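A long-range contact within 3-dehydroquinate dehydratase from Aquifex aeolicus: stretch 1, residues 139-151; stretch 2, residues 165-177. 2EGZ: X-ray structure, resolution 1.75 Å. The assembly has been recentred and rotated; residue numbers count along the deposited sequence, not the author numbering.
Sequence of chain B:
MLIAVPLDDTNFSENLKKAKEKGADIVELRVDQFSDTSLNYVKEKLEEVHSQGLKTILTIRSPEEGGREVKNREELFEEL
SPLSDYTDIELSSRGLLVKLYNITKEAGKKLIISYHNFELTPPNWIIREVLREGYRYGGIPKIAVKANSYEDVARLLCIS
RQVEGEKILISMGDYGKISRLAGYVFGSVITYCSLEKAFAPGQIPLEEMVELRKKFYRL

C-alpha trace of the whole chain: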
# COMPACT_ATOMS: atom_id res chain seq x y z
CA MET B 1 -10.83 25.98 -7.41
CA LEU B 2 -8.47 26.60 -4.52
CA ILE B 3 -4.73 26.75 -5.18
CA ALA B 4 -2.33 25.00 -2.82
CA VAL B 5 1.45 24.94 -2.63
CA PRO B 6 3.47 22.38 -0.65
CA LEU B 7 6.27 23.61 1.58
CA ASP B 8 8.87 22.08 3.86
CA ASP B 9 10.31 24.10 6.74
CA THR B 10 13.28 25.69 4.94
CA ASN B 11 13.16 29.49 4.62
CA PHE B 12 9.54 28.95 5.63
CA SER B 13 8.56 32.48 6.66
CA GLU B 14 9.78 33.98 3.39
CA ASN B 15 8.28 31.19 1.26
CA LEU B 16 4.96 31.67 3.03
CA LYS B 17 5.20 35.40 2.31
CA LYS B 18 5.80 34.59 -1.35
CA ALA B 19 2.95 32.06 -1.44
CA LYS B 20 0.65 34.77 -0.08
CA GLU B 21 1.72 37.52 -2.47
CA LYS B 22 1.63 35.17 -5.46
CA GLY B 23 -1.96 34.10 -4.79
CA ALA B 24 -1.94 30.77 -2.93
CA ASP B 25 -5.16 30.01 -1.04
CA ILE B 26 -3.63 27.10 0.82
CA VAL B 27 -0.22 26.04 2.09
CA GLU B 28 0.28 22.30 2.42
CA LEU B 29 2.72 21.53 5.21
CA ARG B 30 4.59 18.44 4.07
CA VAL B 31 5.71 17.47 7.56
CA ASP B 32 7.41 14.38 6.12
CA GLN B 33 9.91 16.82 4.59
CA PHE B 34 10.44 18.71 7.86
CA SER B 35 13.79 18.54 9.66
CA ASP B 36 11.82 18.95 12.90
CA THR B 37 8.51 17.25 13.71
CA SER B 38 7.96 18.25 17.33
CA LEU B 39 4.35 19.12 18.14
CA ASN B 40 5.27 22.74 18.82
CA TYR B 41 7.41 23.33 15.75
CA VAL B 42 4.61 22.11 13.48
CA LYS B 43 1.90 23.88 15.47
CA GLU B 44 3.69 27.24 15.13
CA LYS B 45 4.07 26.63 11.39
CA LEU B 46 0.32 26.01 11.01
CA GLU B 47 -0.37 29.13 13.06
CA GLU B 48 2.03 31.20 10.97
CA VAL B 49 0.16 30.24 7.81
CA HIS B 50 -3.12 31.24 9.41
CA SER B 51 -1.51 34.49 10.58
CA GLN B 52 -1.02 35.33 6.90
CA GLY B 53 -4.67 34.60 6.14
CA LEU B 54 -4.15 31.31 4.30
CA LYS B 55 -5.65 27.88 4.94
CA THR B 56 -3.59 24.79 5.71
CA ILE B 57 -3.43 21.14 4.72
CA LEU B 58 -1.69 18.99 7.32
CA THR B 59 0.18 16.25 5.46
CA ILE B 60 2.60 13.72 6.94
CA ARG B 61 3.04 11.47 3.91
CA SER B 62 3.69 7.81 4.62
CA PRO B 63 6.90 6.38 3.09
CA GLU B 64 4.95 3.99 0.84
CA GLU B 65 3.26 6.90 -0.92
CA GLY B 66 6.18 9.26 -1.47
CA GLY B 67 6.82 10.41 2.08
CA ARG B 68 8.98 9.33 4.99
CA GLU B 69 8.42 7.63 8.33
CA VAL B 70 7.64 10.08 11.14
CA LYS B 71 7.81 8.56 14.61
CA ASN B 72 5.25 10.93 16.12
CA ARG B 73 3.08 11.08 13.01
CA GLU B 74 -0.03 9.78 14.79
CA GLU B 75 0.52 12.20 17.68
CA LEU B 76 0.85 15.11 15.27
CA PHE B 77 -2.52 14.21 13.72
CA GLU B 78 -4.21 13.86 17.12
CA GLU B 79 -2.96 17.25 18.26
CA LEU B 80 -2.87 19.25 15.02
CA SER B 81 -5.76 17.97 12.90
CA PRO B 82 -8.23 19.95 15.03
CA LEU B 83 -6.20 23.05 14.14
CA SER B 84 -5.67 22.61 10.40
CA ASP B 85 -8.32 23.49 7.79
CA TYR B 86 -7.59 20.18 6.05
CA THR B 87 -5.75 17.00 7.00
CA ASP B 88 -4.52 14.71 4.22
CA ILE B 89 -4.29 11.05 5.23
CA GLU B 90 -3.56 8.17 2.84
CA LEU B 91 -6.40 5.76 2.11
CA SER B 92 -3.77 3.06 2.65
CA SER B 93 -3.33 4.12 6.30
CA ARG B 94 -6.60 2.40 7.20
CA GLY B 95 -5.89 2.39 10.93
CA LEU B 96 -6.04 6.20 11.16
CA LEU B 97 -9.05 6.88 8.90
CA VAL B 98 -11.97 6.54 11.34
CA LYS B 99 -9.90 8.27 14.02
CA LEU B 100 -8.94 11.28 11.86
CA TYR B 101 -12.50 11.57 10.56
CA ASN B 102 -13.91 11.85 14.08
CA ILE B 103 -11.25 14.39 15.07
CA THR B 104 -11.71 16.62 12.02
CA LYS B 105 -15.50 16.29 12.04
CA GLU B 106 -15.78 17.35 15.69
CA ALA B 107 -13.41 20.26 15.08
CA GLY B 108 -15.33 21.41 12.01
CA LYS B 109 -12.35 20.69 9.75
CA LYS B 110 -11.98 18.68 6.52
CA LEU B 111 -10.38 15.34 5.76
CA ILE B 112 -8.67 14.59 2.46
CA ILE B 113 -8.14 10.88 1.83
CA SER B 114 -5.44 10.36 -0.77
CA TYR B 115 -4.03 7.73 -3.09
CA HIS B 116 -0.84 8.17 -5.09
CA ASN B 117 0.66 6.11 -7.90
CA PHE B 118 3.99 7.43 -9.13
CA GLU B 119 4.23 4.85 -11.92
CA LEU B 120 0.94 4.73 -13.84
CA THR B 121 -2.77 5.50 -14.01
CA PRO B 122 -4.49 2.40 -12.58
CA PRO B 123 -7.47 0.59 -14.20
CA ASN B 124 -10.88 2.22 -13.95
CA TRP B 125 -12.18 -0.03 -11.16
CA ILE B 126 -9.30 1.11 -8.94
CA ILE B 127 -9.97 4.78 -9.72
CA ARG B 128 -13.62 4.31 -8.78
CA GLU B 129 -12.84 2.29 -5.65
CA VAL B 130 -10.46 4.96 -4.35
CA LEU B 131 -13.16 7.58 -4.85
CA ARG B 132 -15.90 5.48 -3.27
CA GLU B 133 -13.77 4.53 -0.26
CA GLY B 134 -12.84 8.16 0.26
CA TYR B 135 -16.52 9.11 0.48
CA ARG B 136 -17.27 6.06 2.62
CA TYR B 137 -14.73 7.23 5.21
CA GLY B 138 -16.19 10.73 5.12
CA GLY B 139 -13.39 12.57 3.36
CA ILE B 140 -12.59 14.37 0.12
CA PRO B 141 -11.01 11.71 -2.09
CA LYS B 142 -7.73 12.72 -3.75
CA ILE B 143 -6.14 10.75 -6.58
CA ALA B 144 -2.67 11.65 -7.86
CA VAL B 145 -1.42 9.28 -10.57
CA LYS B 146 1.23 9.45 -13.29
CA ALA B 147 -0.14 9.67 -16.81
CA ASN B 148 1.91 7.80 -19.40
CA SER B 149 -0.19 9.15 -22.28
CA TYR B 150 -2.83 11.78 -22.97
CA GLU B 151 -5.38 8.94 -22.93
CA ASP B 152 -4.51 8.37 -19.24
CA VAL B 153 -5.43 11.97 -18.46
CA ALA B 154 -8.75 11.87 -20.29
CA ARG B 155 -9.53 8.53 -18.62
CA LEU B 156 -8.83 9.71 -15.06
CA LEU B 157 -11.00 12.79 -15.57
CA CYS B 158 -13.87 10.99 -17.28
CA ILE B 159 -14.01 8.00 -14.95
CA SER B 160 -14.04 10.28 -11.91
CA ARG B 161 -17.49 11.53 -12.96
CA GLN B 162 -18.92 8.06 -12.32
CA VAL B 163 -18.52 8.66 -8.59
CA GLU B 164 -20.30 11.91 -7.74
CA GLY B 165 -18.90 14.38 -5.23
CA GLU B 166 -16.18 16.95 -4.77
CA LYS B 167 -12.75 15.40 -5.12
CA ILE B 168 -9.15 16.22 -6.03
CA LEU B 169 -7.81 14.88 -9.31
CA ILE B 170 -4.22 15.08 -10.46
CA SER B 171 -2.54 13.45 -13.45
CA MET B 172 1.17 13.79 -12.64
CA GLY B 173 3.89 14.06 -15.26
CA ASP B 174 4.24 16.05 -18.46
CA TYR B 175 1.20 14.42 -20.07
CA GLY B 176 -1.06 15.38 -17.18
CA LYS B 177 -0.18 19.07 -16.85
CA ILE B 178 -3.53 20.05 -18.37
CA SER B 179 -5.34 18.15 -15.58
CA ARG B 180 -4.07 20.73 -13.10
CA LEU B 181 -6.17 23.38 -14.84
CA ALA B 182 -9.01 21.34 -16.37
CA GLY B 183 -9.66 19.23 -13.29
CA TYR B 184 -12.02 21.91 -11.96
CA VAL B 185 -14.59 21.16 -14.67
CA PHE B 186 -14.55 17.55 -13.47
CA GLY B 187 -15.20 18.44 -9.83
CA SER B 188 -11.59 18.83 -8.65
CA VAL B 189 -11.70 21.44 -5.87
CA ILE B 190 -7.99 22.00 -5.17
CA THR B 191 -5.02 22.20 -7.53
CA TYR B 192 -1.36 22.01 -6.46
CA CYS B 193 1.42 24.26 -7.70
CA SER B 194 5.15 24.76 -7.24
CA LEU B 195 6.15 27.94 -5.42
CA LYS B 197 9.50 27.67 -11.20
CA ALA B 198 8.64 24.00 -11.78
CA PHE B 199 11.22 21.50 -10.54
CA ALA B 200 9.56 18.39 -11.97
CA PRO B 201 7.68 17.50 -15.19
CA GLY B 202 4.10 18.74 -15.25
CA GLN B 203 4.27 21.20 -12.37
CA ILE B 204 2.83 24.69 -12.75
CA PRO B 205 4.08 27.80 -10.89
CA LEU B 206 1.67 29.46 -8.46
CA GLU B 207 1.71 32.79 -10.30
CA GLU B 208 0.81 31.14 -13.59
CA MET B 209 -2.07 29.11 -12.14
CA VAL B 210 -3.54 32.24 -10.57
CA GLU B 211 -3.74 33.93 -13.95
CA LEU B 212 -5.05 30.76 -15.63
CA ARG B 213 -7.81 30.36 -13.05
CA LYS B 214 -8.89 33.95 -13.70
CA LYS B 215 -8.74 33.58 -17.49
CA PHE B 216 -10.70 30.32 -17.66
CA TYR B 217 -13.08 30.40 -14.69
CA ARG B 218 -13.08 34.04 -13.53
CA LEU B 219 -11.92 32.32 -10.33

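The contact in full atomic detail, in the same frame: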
# COMPACT_ATOMS: atom_id res chain seq x y z
N GLY B 139 -14.34 11.56 3.75
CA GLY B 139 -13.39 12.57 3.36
C GLY B 139 -13.50 12.98 1.91
O GLY B 139 -14.37 12.50 1.17
N ILE B 140 -12.63 13.90 1.50
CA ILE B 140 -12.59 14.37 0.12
C ILE B 140 -11.54 13.48 -0.55
O ILE B 140 -10.36 13.60 -0.26
CB ILE B 140 -12.12 15.83 0.03
CG1 ILE B 140 -13.06 16.73 0.84
CG2 ILE B 140 -12.08 16.27 -1.44
CD1 ILE B 140 -12.58 18.16 0.95
N PRO B 141 -11.98 12.58 -1.43
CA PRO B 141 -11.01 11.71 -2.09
C PRO B 141 -10.05 12.46 -3.01
O PRO B 141 -10.46 13.35 -3.77
CB PRO B 141 -11.90 10.71 -2.85
CG PRO B 141 -13.12 11.53 -3.15
CD PRO B 141 -13.35 12.30 -1.88
N LYS B 142 -8.77 12.11 -2.93
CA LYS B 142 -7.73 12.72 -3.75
C LYS B 142 -6.98 11.61 -4.46
O LYS B 142 -6.52 10.67 -3.82
CB LYS B 142 -6.75 13.52 -2.87
CG LYS B 142 -5.51 13.97 -3.62
CD LYS B 142 -4.56 14.77 -2.74
CE LYS B 142 -3.36 15.25 -3.54
NZ LYS B 142 -2.41 16.08 -2.74
N ILE B 143 -6.85 11.74 -5.78
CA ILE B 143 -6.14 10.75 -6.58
C ILE B 143 -5.05 11.47 -7.36
O ILE B 143 -5.33 12.39 -8.12
CB ILE B 143 -7.08 10.05 -7.59
CG1 ILE B 143 -8.21 9.33 -6.85
CG2 ILE B 143 -6.30 9.05 -8.44
CD1 ILE B 143 -9.24 8.70 -7.77
N ALA B 144 -3.80 11.06 -7.15
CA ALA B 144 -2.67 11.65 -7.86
C ALA B 144 -1.92 10.50 -8.51
O ALA B 144 -1.24 9.73 -7.83
CB ALA B 144 -1.76 12.39 -6.88
N VAL B 145 -2.05 10.37 -9.83
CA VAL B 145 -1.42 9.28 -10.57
C VAL B 145 -0.69 9.73 -11.83
O VAL B 145 -1.14 10.64 -12.54
CB VAL B 145 -2.47 8.21 -10.96
CG1 VAL B 145 -3.11 7.63 -9.72
CG2 VAL B 145 -3.54 8.84 -11.86
N LYS B 146 0.44 9.09 -12.12
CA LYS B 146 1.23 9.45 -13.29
C LYS B 146 0.57 9.02 -14.59
O LYS B 146 0.17 7.86 -14.75
CB LYS B 146 2.63 8.83 -13.22
CG LYS B 146 3.49 9.17 -14.44
CD LYS B 146 4.87 8.54 -14.38
CE LYS B 146 5.68 8.87 -15.63
NZ LYS B 146 7.01 8.20 -15.63
N ALA B 147 0.44 9.96 -15.51
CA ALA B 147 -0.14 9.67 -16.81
C ALA B 147 1.02 9.32 -17.73
O ALA B 147 2.04 10.02 -17.76
CB ALA B 147 -0.90 10.89 -17.34
N ASN B 148 0.87 8.23 -18.47
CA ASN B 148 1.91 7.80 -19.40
C ASN B 148 1.47 8.04 -20.84
O ASN B 148 2.11 7.58 -21.79
CB ASN B 148 2.23 6.32 -19.16
CG ASN B 148 2.92 6.09 -17.83
OD1 ASN B 148 2.36 5.49 -16.91
ND2 ASN B 148 4.15 6.59 -17.71
N SER B 149 0.39 8.80 -20.98
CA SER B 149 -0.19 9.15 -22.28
C SER B 149 -1.29 10.17 -22.05
O SER B 149 -1.73 10.37 -20.92
CB SER B 149 -0.80 7.92 -22.94
OG SER B 149 -1.97 7.53 -22.24
N TYR B 150 -1.75 10.81 -23.12
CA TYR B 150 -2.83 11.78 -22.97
C TYR B 150 -4.11 11.01 -22.65
O TYR B 150 -4.97 11.50 -21.92
CB TYR B 150 -3.01 12.60 -24.26
CG TYR B 150 -1.93 13.63 -24.47
CD1 TYR B 150 -1.65 14.58 -23.48
CD2 TYR B 150 -1.21 13.69 -25.66
CE1 TYR B 150 -0.67 15.55 -23.68
CE2 TYR B 150 -0.23 14.65 -25.86
CZ TYR B 150 0.03 15.59 -24.87
OH TYR B 150 0.97 16.56 -25.08
N GLU B 151 -4.21 9.80 -23.17
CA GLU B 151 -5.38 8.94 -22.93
C GLU B 151 -5.57 8.72 -21.42
O GLU B 151 -6.70 8.64 -20.94
CB GLU B 151 -5.19 7.58 -23.60
CG GLU B 151 -4.52 7.60 -24.97
CD GLU B 151 -5.35 8.29 -26.03
OE1 GLU B 151 -6.57 8.01 -26.10
OE2 GLU B 151 -4.78 9.09 -26.80
N GLY B 165 -19.41 13.74 -6.43
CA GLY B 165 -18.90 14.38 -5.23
C GLY B 165 -17.67 15.22 -5.50
O GLY B 165 -17.01 15.07 -6.53
N GLU B 166 -17.36 16.13 -4.58
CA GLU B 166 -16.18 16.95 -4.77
C GLU B 166 -15.00 16.03 -4.50
O GLU B 166 -15.07 15.13 -3.65
CB GLU B 166 -16.17 18.16 -3.84
CG GLU B 166 -16.19 17.88 -2.36
CD GLU B 166 -16.29 19.16 -1.56
OE1 GLU B 166 -17.23 19.94 -1.81
OE2 GLU B 166 -15.43 19.39 -0.68
N LYS B 167 -13.93 16.23 -5.24
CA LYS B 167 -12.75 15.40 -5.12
C LYS B 167 -11.55 16.21 -5.56
O LYS B 167 -11.68 17.40 -5.85
CB LYS B 167 -12.91 14.18 -6.03
CG LYS B 167 -13.34 14.55 -7.46
CD LYS B 167 -13.65 13.31 -8.31
CE LYS B 167 -14.90 12.57 -7.85
NZ LYS B 167 -16.18 13.22 -8.31
N ILE B 168 -10.39 15.57 -5.60
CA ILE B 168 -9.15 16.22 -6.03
C ILE B 168 -8.52 15.26 -7.02
O ILE B 168 -8.19 14.12 -6.68
CB ILE B 168 -8.20 16.46 -4.85
CG1 ILE B 168 -8.84 17.45 -3.87
CG2 ILE B 168 -6.85 16.98 -5.36
CD1 ILE B 168 -8.14 17.51 -2.50
N LEU B 169 -8.37 15.71 -8.26
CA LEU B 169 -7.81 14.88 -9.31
C LEU B 169 -6.53 15.45 -9.87
O LEU B 169 -6.49 16.62 -10.26
CB LEU B 169 -8.82 14.74 -10.44
CG LEU B 169 -10.18 14.20 -10.00
CD1 LEU B 169 -11.16 14.29 -11.15
CD2 LEU B 169 -10.02 12.77 -9.51
N ILE B 170 -5.49 14.63 -9.93
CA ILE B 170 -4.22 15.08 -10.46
C ILE B 170 -3.54 14.02 -11.31
O ILE B 170 -3.29 12.91 -10.84
CB ILE B 170 -3.23 15.45 -9.33
CG1 ILE B 170 -3.86 16.51 -8.42
CG2 ILE B 170 -1.93 15.98 -9.91
CD1 ILE B 170 -3.11 16.70 -7.12
N SER B 171 -3.27 14.36 -12.57
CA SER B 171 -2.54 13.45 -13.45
C SER B 171 -1.13 14.04 -13.41
O SER B 171 -0.89 15.12 -13.94
CB SER B 171 -3.08 13.50 -14.88
OG SER B 171 -4.34 12.87 -14.98
N MET B 172 -0.21 13.33 -12.76
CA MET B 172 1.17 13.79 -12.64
C MET B 172 1.96 13.53 -13.92
O MET B 172 1.56 12.71 -14.75
CB MET B 172 1.86 13.11 -11.45
CG MET B 172 1.19 13.38 -10.09
SD MET B 172 2.04 12.64 -8.64
CE MET B 172 1.75 10.88 -8.95
N GLY B 173 3.07 14.25 -14.08
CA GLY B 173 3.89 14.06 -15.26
C GLY B 173 3.61 15.08 -16.34
O GLY B 173 2.65 15.85 -16.23
N ASP B 174 4.42 15.09 -17.38
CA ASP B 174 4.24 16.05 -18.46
C ASP B 174 2.90 15.91 -19.18
O ASP B 174 2.28 16.91 -19.53
CB ASP B 174 5.39 15.96 -19.48
CG ASP B 174 5.72 14.53 -19.88
OD1 ASP B 174 4.78 13.75 -20.13
OD2 ASP B 174 6.92 14.20 -19.96
N TYR B 175 2.47 14.68 -19.39
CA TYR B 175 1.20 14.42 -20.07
C TYR B 175 0.01 15.01 -19.31
O TYR B 175 -0.91 15.55 -19.91
CB TYR B 175 0.98 12.92 -20.23
CG TYR B 175 1.75 12.28 -21.36
CD1 TYR B 175 1.46 12.59 -22.69
CD2 TYR B 175 2.75 11.35 -21.11
CE1 TYR B 175 2.15 11.99 -23.74
CE2 TYR B 175 3.45 10.75 -22.15
CZ TYR B 175 3.15 11.07 -23.46
OH TYR B 175 3.84 10.48 -24.49
N GLY B 176 0.05 14.91 -17.98
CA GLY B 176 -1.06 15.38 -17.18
C GLY B 176 -1.14 16.84 -16.78
O GLY B 176 -2.08 17.23 -16.08
N LYS B 177 -0.19 17.65 -17.21
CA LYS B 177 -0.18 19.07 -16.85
C LYS B 177 -1.55 19.74 -17.01
O LYS B 177 -1.99 20.49 -16.13
CB LYS B 177 0.86 19.82 -17.68
CG LYS B 177 1.18 21.21 -17.15
CD LYS B 177 2.39 21.82 -17.87
CE LYS B 177 2.81 23.13 -17.21
NZ LYS B 177 3.98 23.74 -17.91

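Two neighbouring strands run in the same direction here, the first ending at Lys146, the second spanning 168-172, their axes 16° from parallel and 4.4 Å apart at closest approach. The register pairs Lys142 with Ile168 and continues residue for residue to Lys146 with Met172. Six backbone hydrogen bonds lace the edge, alternating in direction as parallel pairing demands. Ile168 N donates to Pro141 O at 2.9 Å, and Ile143 N returns to Ile168 O at 2.9 Å. The ladder climbs two residues at a time: Ile170 N to Ile143 O is 2.9 Å, Val145 N to Ile170 O 3.0 Å, and Met172 N to Val145 O 2.9 Å. Its last rung, Ala147 N to Met172 O at 3.1 Å, is nearly straight at 174° and carries the pairing past the end of the first strand. Proline has no amide hydrogen to give, so Pro141 joins the ladder through its carbonyl alone; its CD lies 3.8 Å from Glu166 O. Between the rungs, CA-H...O contacts supplement the ladder: Ala144 CA lies 3.3 Å from Ile170 O, the same carbonyl that accepts from Val145 N.

Side chains alternate between the two faces of the sheet. On one lie Lys142, Ala144 and Lys146 with Ile168, Ile170 and Met172. Lys142 is fully extended, so its aliphatic length serves as a hydrocarbon: its CG lies 3.7 Å from Ile168 CG2 and its CE 3.9 Å from Ile170 CD1, while its amine is hydrogen-bonded elsewhere in the structure. Small Ala144 is flanked by larger partners, its CB 4.2 Å from both Ile170 CB and Met172 SD. On the other face, Ile143 meets Leu169 more loosely, CB to CD2 at 4.4 Å, and Val145 pairs with Ser171.

Beyond the strands, Tyr175 gives the largest covered area of any residue in the contact. Its CB packs 4.0 Å from Ala147 CB, and Ser149 CA sits over its ring face, 3.6 Å from the centroid of the Tyr175 ring and only 5° off the normal, a well-centred CH-pi contact. The same ring turns its edge to the face of Tyr150, with planes at 89° and Tyr150 CD1 to Tyr175 CD1 at 3.8 Å; this geometry sets ring hydrogens against pi density.

Glycine has local reasons in this turn. The backbone angles of Gly173 would jam a CB against the preceding carbonyl, and a CB on Gly176 would lie 2.0 Å from Ser171 O. The rule is economical: backbone bonds fix the register, alternation sorts the side chains, and an aromatic turn closes the end.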